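Local coordinates for protein Afp2 (Serratia entomophila, PDB 6RBN) that probably forms the contractile sheath around the inner tube of the anti-feeding prophage, a phage-tail-like injection system captured here in its extended state, at residues V85-I90 with D109-T114. Sequence-based numbering, arbitrary orientation.
Sequences VNEANI and DTTTYT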
ATOM      1  N   VAL C  85     -36.868 -38.722  79.396  1.00 84.61           N
ATOM      2  CA  VAL C  85     -36.447 -37.592  80.209  1.00 84.61           C
ATOM      3  C   VAL C  85     -37.396 -37.507  81.396  1.00 84.61           C
ATOM      4  O   VAL C  85     -38.613 -37.607  81.218  1.00 84.61           O
ATOM      5  CB  VAL C  85     -36.455 -36.284  79.395  1.00 84.61           C
ATOM      6  CG1 VAL C  85     -35.996 -35.124  80.241  1.00 84.61           C
ATOM      7  CG2 VAL C  85     -35.588 -36.419  78.158  1.00 84.61           C
ATOM      8  N   ASN C  86     -36.849 -37.363  82.604  1.00 90.80           N
ATOM      9  CA  ASN C  86     -37.712 -37.147  83.759  1.00 90.80           C
ATOM     10  C   ASN C  86     -38.338 -35.758  83.701  1.00 90.80           C
ATOM     11  O   ASN C  86     -37.800 -34.844  83.077  1.00 90.80           O
ATOM     12  CB  ASN C  86     -36.953 -37.355  85.075  1.00 90.80           C
ATOM     13  CG  ASN C  86     -35.691 -36.533  85.179  1.00 90.80           C
ATOM     14  OD1 ASN C  86     -35.339 -35.777  84.279  1.00 90.80           O
ATOM     15  ND2 ASN C  86     -34.998 -36.676  86.301  1.00 90.80           N
ATOM     16  N   GLU C  87     -39.485 -35.613  84.373  1.00 93.95           N
ATOM     17  CA  GLU C  87     -40.357 -34.451  84.217  1.00 93.95           C
ATOM     18  C   GLU C  87     -39.715 -33.136  84.651  1.00 93.95           C
ATOM     19  O   GLU C  87     -40.180 -32.070  84.232  1.00 93.95           O
ATOM     20  CB  GLU C  87     -41.647 -34.661  85.010  1.00 93.95           C
ATOM     21  CG  GLU C  87     -41.414 -34.756  86.506  1.00 93.95           C
ATOM     22  CD  GLU C  87     -42.682 -34.934  87.306  1.00 93.95           C
ATOM     23  OE1 GLU C  87     -43.763 -35.030  86.701  1.00 93.95           O
ATOM     24  OE2 GLU C  87     -42.596 -34.960  88.550  1.00 93.95           O
ATOM     25  N   ALA C  88     -38.664 -33.177  85.467  1.00 91.64           N
ATOM     26  CA  ALA C  88     -37.991 -31.963  85.899  1.00 91.64           C
ATOM     27  C   ALA C  88     -36.908 -31.510  84.936  1.00 91.64           C
ATOM     28  O   ALA C  88     -36.213 -30.532  85.228  1.00 91.64           O
ATOM     29  CB  ALA C  88     -37.384 -32.167  87.289  1.00 91.64           C
ATOM     30  N   ASN C  89     -36.744 -32.188  83.799  1.00 88.40           N
ATOM     31  CA  ASN C  89     -35.681 -31.857  82.864  1.00 88.40           C
ATOM     32  C   ASN C  89     -36.151 -31.811  81.419  1.00 88.40           C
ATOM     33  O   ASN C  89     -35.308 -31.789  80.516  1.00 88.40           O
ATOM     34  CB  ASN C  89     -34.532 -32.862  82.985  1.00 88.40           C
ATOM     35  CG  ASN C  89     -33.806 -32.756  84.302  1.00 88.40           C
ATOM     36  OD1 ASN C  89     -33.539 -31.660  84.789  1.00 88.40           O
ATOM     37  ND2 ASN C  89     -33.484 -33.897  84.894  1.00 88.40           N
ATOM     38  N   ILE C  90     -37.462 -31.805  81.164  1.00 85.16           N
ATOM     39  CA  ILE C  90     -37.913 -31.879  79.778  1.00 85.16           C
ATOM     40  C   ILE C  90     -37.777 -30.532  79.087  1.00 85.16           C
ATOM     41  O   ILE C  90     -37.691 -30.484  77.857  1.00 85.16           O
ATOM     42  CB  ILE C  90     -39.349 -32.436  79.685  1.00 85.16           C
ATOM     43  CG1 ILE C  90     -40.423 -31.461  80.173  1.00 85.16           C
ATOM     44  CG2 ILE C  90     -39.482 -33.695  80.499  1.00 85.16           C
ATOM     45  CD1 ILE C  90     -41.199 -30.776  79.043  1.00 85.16           C
ATOM     46  N   ASP C 109     -48.570 -35.343  84.727  1.00 91.43           N
ATOM     47  CA  ASP C 109     -49.355 -34.119  84.698  1.00 91.43           C
ATOM     48  C   ASP C 109     -48.801 -33.099  85.682  1.00 91.43           C
ATOM     49  O   ASP C 109     -48.094 -33.448  86.631  1.00 91.43           O
ATOM     50  CB  ASP C 109     -50.837 -34.406  84.987  1.00 91.43           C
ATOM     51  CG  ASP C 109     -51.056 -35.165  86.289  1.00 91.43           C
ATOM     52  OD1 ASP C 109     -50.072 -35.586  86.935  1.00 91.43           O
ATOM     53  OD2 ASP C 109     -52.232 -35.346  86.668  1.00 91.43           O
ATOM     54  N   THR C 110     -49.101 -31.822  85.404  1.00 91.14           N
ATOM     55  CA  THR C 110     -48.884 -30.620  86.224  1.00 91.14           C
ATOM     56  C   THR C 110     -47.416 -30.247  86.418  1.00 91.14           C
ATOM     57  O   THR C 110     -47.117 -29.232  87.054  1.00 91.14           O
ATOM     58  CB  THR C 110     -49.567 -30.719  87.600  1.00 91.14           C
ATOM     59  OG1 THR C 110     -48.953 -31.741  88.399  1.00 91.14           O
ATOM     60  CG2 THR C 110     -51.057 -31.012  87.445  1.00 91.14           C
ATOM     61  N   THR C 111     -46.498 -31.036  85.881  1.00 89.79           N
ATOM     62  CA  THR C 111     -45.079 -30.709  85.836  1.00 89.79           C
ATOM     63  C   THR C 111     -44.555 -30.710  84.414  1.00 89.79           C
ATOM     64  O   THR C 111     -43.751 -29.849  84.047  1.00 89.79           O
ATOM     65  CB  THR C 111     -44.285 -31.705  86.692  1.00 89.79           C
ATOM     66  OG1 THR C 111     -44.827 -31.729  88.016  1.00 89.79           O
ATOM     67  CG2 THR C 111     -42.820 -31.309  86.784  1.00 89.79           C
ATOM     68  N   THR C 112     -45.023 -31.654  83.596  1.00 87.29           N
ATOM     69  CA  THR C 112     -44.850 -31.555  82.155  1.00 87.29           C
ATOM     70  C   THR C 112     -45.597 -30.349  81.600  1.00 87.29           C
ATOM     71  O   THR C 112     -45.104 -29.691  80.679  1.00 87.29           O
ATOM     72  CB  THR C 112     -45.326 -32.853  81.495  1.00 87.29           C
ATOM     73  OG1 THR C 112     -44.580 -33.948  82.027  1.00 87.29           O
ATOM     74  CG2 THR C 112     -45.122 -32.833  79.992  1.00 87.29           C
ATOM     75  N   TYR C 113     -46.752 -30.013  82.189  1.00 86.03           N
ATOM     76  CA  TYR C 113     -47.589 -28.927  81.678  1.00 86.03           C
ATOM     77  C   TYR C 113     -46.905 -27.577  81.843  1.00 86.03           C
ATOM     78  O   TYR C 113     -46.920 -26.746  80.931  1.00 86.03           O
ATOM     79  CB  TYR C 113     -48.939 -28.893  82.403  1.00 86.03           C
ATOM     80  CG  TYR C 113     -49.836 -30.105  82.261  1.00 86.03           C
ATOM     81  CD1 TYR C 113     -49.628 -31.059  81.277  1.00 86.03           C
ATOM     82  CD2 TYR C 113     -50.904 -30.288  83.133  1.00 86.03           C
ATOM     83  CE1 TYR C 113     -50.447 -32.163  81.175  1.00 86.03           C
ATOM     84  CE2 TYR C 113     -51.729 -31.387  83.030  1.00 86.03           C
ATOM     85  CZ  TYR C 113     -51.496 -32.317  82.048  1.00 86.03           C
ATOM     86  OH  TYR C 113     -52.308 -33.420  81.932  1.00 86.03           O
ATOM     87  N   THR C 114     -46.296 -27.341  83.007  1.00 84.57           N
ATOM     88  CA  THR C 114     -45.619 -26.073  83.245  1.00 84.57           C
ATOM     89  C   THR C 114     -44.274 -25.985  82.540  1.00 84.57           C
ATOM     90  O   THR C 114     -43.744 -24.881  82.393  1.00 84.57           O
ATOM     91  CB  THR C 114     -45.434 -25.832  84.746  1.00 84.57           C
ATOM     92  OG1 THR C 114     -44.869 -24.533  84.951  1.00 84.57           O
ATOM     93  CG2 THR C 114     -44.525 -26.877  85.357  1.00 84.57           C
TER
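Glu87 lies across Thr111 where two strand-to-helix connections of the mixed-sheet, subtilisin-like sheath domain meet: a type I turn from Asn86 to Asn89 joins strand 82-86 to helix 90-97, and the 109-114 segment leads into helix 112-122. The nearest CA pair, Glu87 CA and Thr112 CA, is 5.7 Å apart, and no hydrogen bond spans the gap, so the contact rests on van der Waals packing. Its tight part is the Glu87 chain, which crosses the Thr111 side chain at roughly a right angle. With chi1 at 64°, CG is flanked by backbone N and C, and a straight chain (chi2 179°) carries the carboxylate over the threonine: CG lies 3.7 Å from Thr111 CG2, whose methyl also touches CD. Ile90 and Thr112 mark the inner, buried side, both against strand 30-34 at Leu31 and Ala33 respectively, yet they fit loosely, Ile90 CD1 coming only within 4.4 Å of Thr112 O. On the outer side Ala88 and Thr110 are exposed and touch nothing across the interface. The turn is closed by the backbone bond from Asn89 N to Asn86 O and by a bent hydrogen bond (134°, 2.7 Å) from Asn89 ND2 to an in-plane lone pair of Asn86 OD1, which lies tilted from the Asn89 amide plane. The Glu87 carboxylate divides its roles: OE2 hydrogen-bonds Ser36 OG, while OE1 rests 3.4 Å from Thr111 CB.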